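PDB 6HUZ: coenzyme F420-dependent N(5),N(10)-methenyltetrahydromethanopterin reductase-related protein from Desulfurobacterium thermolithotrophum DSM 11699, which binds the iron-guanylylpyridinol cofactor and, as the bacterial [Fe]-hydrogenase paralog HmdII, uses tetrahydrofolate derivatives as substrates. Local coordinates for the interface of chains A and B. Coordinates in Å, arbitrary orientation; residue numbers count along the deposited sequence, not the author numbering. Chains: chain A/B, Coenzyme F420-dependent N(5),N(10)-methenyltetrahydromethanopterin reductase-related protein.

The centres of the C-alpha atoms of contact 1 and contact 2 lie about 23 Å apart in one two-fold symmetric interface, so each has a twin with the chains exchanged. Helix 232-262 serves both: chain A gives A:Gln238, A:Ile239 and A:Ser242 to contact 1 and A:Thr251 to contact 2, where chain B adds B:Phe237. In contact 1 the start of helix 207-228 of chain B packs on the same helix of chain A and hydrogen-bonds to helix 232-262. Contact 2 sets helix 333-345 against B:Ser317 to B:Pro319 and B:Met322 of helix 320-331. Together they suggest an intertwined dimer, as is typical of [Fe]-hydrogenases.

Contact 1: the interface of chains A and B. Residues chain A 216-217, 220, 238-239, 242, 284; chain B 206, 208-209.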
# COMPACT_ATOMS: atom_id res chain seq x y z
N GLY A 216 -4.54 -2.65 -9.18
CA GLY A 216 -5.40 -1.51 -8.89
C GLY A 216 -4.70 -0.19 -9.20
O GLY A 216 -5.34 0.74 -9.69
N ALA A 217 -3.39 -0.10 -8.93
CA ALA A 217 -2.62 1.13 -9.21
C ALA A 217 -2.49 1.31 -10.71
O ALA A 217 -2.51 2.45 -11.18
CB ALA A 217 -1.23 1.04 -8.60
N TYR A 220 -5.83 2.57 -11.95
CA TYR A 220 -5.99 3.99 -11.63
C TYR A 220 -5.09 4.84 -12.55
O TYR A 220 -5.46 5.92 -12.96
CB TYR A 220 -5.70 4.23 -10.14
CG TYR A 220 -5.40 5.67 -9.84
CD1 TYR A 220 -6.39 6.65 -9.97
CD2 TYR A 220 -4.13 6.08 -9.46
CE1 TYR A 220 -6.11 7.99 -9.74
CE2 TYR A 220 -3.83 7.43 -9.24
CZ TYR A 220 -4.83 8.38 -9.39
OH TYR A 220 -4.55 9.70 -9.19
N GLN A 238 -0.71 10.06 -5.71
CA GLN A 238 -1.95 9.43 -5.23
C GLN A 238 -1.75 7.93 -4.95
O GLN A 238 -2.20 7.46 -3.91
CB GLN A 238 -3.08 9.62 -6.24
CG GLN A 238 -3.60 11.06 -6.29
CD GLN A 238 -4.39 11.45 -5.06
OE1 GLN A 238 -5.21 10.66 -4.54
NE2 GLN A 238 -4.17 12.66 -4.57
N ILE A 239 -1.07 7.20 -5.83
CA ILE A 239 -0.82 5.75 -5.60
C ILE A 239 0.04 5.58 -4.33
O ILE A 239 -0.33 4.83 -3.45
CB ILE A 239 -0.08 5.11 -6.81
CG1 ILE A 239 -1.01 5.11 -8.04
CG2 ILE A 239 0.43 3.66 -6.49
CD1 ILE A 239 -0.28 4.97 -9.31
N SER A 242 -1.97 6.53 -1.07
CA SER A 242 -3.03 5.60 -0.70
C SER A 242 -2.43 4.39 -0.02
O SER A 242 -2.89 4.00 1.06
CB SER A 242 -3.82 5.11 -1.93
OG SER A 242 -4.64 6.12 -2.51
N THR A 284 -12.12 -1.64 -10.16
CA THR A 284 -12.90 -0.61 -9.44
C THR A 284 -14.32 -1.12 -9.24
O THR A 284 -14.88 -1.14 -8.12
CB THR A 284 -12.96 0.71 -10.23
OG1 THR A 284 -11.65 1.13 -10.62
CG2 THR A 284 -13.63 1.83 -9.45
N GLY B 206 -7.37 9.24 -5.94
CA GLY B 206 -6.70 8.02 -5.47
C GLY B 206 -7.59 7.04 -4.72
O GLY B 206 -7.15 5.96 -4.32
N VAL B 208 -9.53 5.18 -6.00
CA VAL B 208 -9.52 3.96 -6.80
C VAL B 208 -8.46 3.00 -6.21
O VAL B 208 -8.76 1.86 -5.99
CB VAL B 208 -9.22 4.23 -8.28
CG1 VAL B 208 -8.95 2.93 -9.03
CG2 VAL B 208 -10.39 4.98 -8.92
N THR B 209 -7.23 3.48 -5.99
CA THR B 209 -6.18 2.65 -5.43
C THR B 209 -6.48 2.34 -3.96
O THR B 209 -6.23 1.22 -3.48
CB THR B 209 -4.82 3.35 -5.60
OG1 THR B 209 -4.89 4.69 -5.13
CG2 THR B 209 -4.42 3.43 -7.03
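B:Thr209, near the start of helix 207-228, meets chain A with both branches of its side chain, one polar and one apolar. Its hydroxyl OG1 lies 3.0 Å from OG of A:Ser242, a hydrogen bond in which either hydroxyl could be the donor. The same serine OG can donate to the carbonyl O of B:Gly206 at 3.1 Å, from above the carbonyl plane, 47° out of it. That carbonyl also accepts from B:Thr209 OG1 at 2.7 Å, in the plane and on a lone pair. The three oxygens form a close triangle whose bonds cannot all be made at once: the in-plane bond looks the steadier, and the serine may give its hydrogen to either partner. The torsion of B:Thr209 (chi1 50°) sets OG1 between its own backbone N and carbonyl carbon, turned back toward B:Gly206. A short serine suits the opposite side because its hydroxyl reaches both oxygens. A weak bond from B:Gly206 N to OE1 of A:Gln238 adds a little.

The apolar branch, CG2 of B:Thr209, packs against helix 207-228 of chain A, touching CA of A:Ala217 at 3.6 Å and CB of A:Tyr220 at 3.5 Å. Small A:Gly216 and A:Ala217 let the methyl come close to the helix backbone. The A:Tyr220 ring turns a face to B:Gly206, whose CA stands 4.3 Å above the plane toward the rim. B:Val208 flanks this packing, its CG1 methyl 3.6 Å from the hydroxyl OG1 of A:Thr284.

Contact 2: the interface of chains A and B. Residues chain A 251, 339-340, 342-343; chain B 237, 317-319, 322.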
# COMPACT_ATOMS: atom_id res chain seq x y z
N THR A 251 -0.23 -1.46 10.23
CA THR A 251 0.93 -1.64 11.12
C THR A 251 0.72 -1.10 12.51
O THR A 251 1.05 -1.73 13.51
CB THR A 251 2.17 -0.95 10.54
OG1 THR A 251 2.51 -1.62 9.34
CG2 THR A 251 3.39 -0.94 11.50
N ILE A 339 15.75 -1.75 13.34
CA ILE A 339 14.33 -1.40 13.16
C ILE A 339 13.65 -2.48 12.27
O ILE A 339 12.56 -2.96 12.59
CB ILE A 339 14.20 0.00 12.54
CG1 ILE A 339 14.32 1.11 13.62
CG2 ILE A 339 12.87 0.13 11.79
CD1 ILE A 339 15.72 1.32 14.25
N LEU A 340 14.28 -2.86 11.17
CA LEU A 340 13.72 -3.91 10.31
C LEU A 340 13.68 -5.25 11.10
O LEU A 340 12.95 -6.16 10.70
CB LEU A 340 14.53 -4.09 9.01
CG LEU A 340 14.20 -3.10 7.87
CD1 LEU A 340 12.79 -3.35 7.30
CD2 LEU A 340 14.38 -1.64 8.32
N GLU A 342 12.78 -5.51 14.51
CA GLU A 342 11.57 -5.44 15.33
C GLU A 342 10.26 -5.64 14.50
O GLU A 342 9.26 -6.11 15.05
CB GLU A 342 11.54 -4.10 16.08
CG GLU A 342 10.56 -4.06 17.24
CD GLU A 342 10.49 -2.71 17.92
OE1 GLU A 342 11.56 -2.11 18.15
OE2 GLU A 342 9.36 -2.26 18.22
N SER A 343 10.29 -5.30 13.19
CA SER A 343 9.14 -5.44 12.28
C SER A 343 8.80 -6.90 11.97
O SER A 343 7.67 -7.32 12.18
CB SER A 343 9.42 -4.74 10.96
OG SER A 343 8.33 -4.92 10.06
N PHE B 237 0.75 -8.70 9.02
CA PHE B 237 2.14 -8.40 8.64
C PHE B 237 2.21 -8.43 7.09
O PHE B 237 2.75 -7.51 6.49
CB PHE B 237 3.13 -9.46 9.21
CG PHE B 237 4.51 -9.23 8.65
CD1 PHE B 237 5.35 -8.28 9.21
CD2 PHE B 237 4.94 -9.91 7.52
CE1 PHE B 237 6.60 -8.02 8.65
CE2 PHE B 237 6.20 -9.66 6.97
CZ PHE B 237 7.01 -8.72 7.54
N SER B 317 10.46 -2.02 2.62
CA SER B 317 9.51 -2.54 3.63
C SER B 317 9.60 -1.84 4.97
O SER B 317 8.88 -2.23 5.91
CB SER B 317 9.77 -4.05 3.84
OG SER B 317 10.99 -4.32 4.52
N ALA B 318 10.46 -0.85 5.12
CA ALA B 318 10.55 -0.20 6.42
C ALA B 318 9.18 0.42 6.82
O ALA B 318 8.63 1.25 6.08
CB ALA B 318 11.64 0.87 6.40
N PRO B 319 8.59 -0.01 7.95
CA PRO B 319 7.28 0.50 8.35
C PRO B 319 7.28 1.96 8.79
O PRO B 319 7.80 2.31 9.85
CB PRO B 319 6.85 -0.45 9.49
CG PRO B 319 7.81 -1.56 9.47
CD PRO B 319 9.08 -1.01 8.92
N MET B 322 6.78 3.13 12.50
CA MET B 322 7.92 2.81 13.36
C MET B 322 9.03 3.84 13.13
O MET B 322 9.63 4.30 14.10
CB MET B 322 8.47 1.41 13.06
CG MET B 322 7.61 0.29 13.59
SD MET B 322 8.27 -1.34 13.12
CE MET B 322 9.82 -1.38 14.09
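B:Met322 and B:Pro319 pack against helix 333-345 of chain A in a contact built on van der Waals packing, for the nitrogens and oxygens of the two sides stay beyond bonding distance of one another. The terminal methyl of B:Met322 makes its nearest contacts. The side chain runs straight through chi2 (177°) and bends at chi3 (68°), which turns CE toward the helix backbone, 3.5 Å from the carbonyl O of A:Ile339. The same methyl meets CB of A:Glu342 at 3.8 Å; the glutamate is poorly ordered, and its aliphatic root makes the nearer approach. The side chains of A:Ile339 and B:Met322 run antiparallel alongside each other. A flexible, unbranched methionine suits such a place, since it can follow the relief of a helix.

Proline offers a compact, rigid ring instead. CG of B:Pro319 abuts the hydroxymethyl of A:Ser343, 3.4 Å from OG, while its CB faces the methyl CG2 of A:Thr251 at 4.0 Å, the two side chains lying roughly perpendicular. A:Leu340 extends the packing: its CD1 makes a van der Waals contact with OG of B:Ser317 at 3.4 Å, with B:Ala318 beside it.

Polar and aromatic groups also meet. With chi1 at 178°, A:Ser343 holds OG anti to its backbone N, between the proline ring and the edge of B:Phe237: OG lies in the phenyl plane, 3.8 Å from CE1.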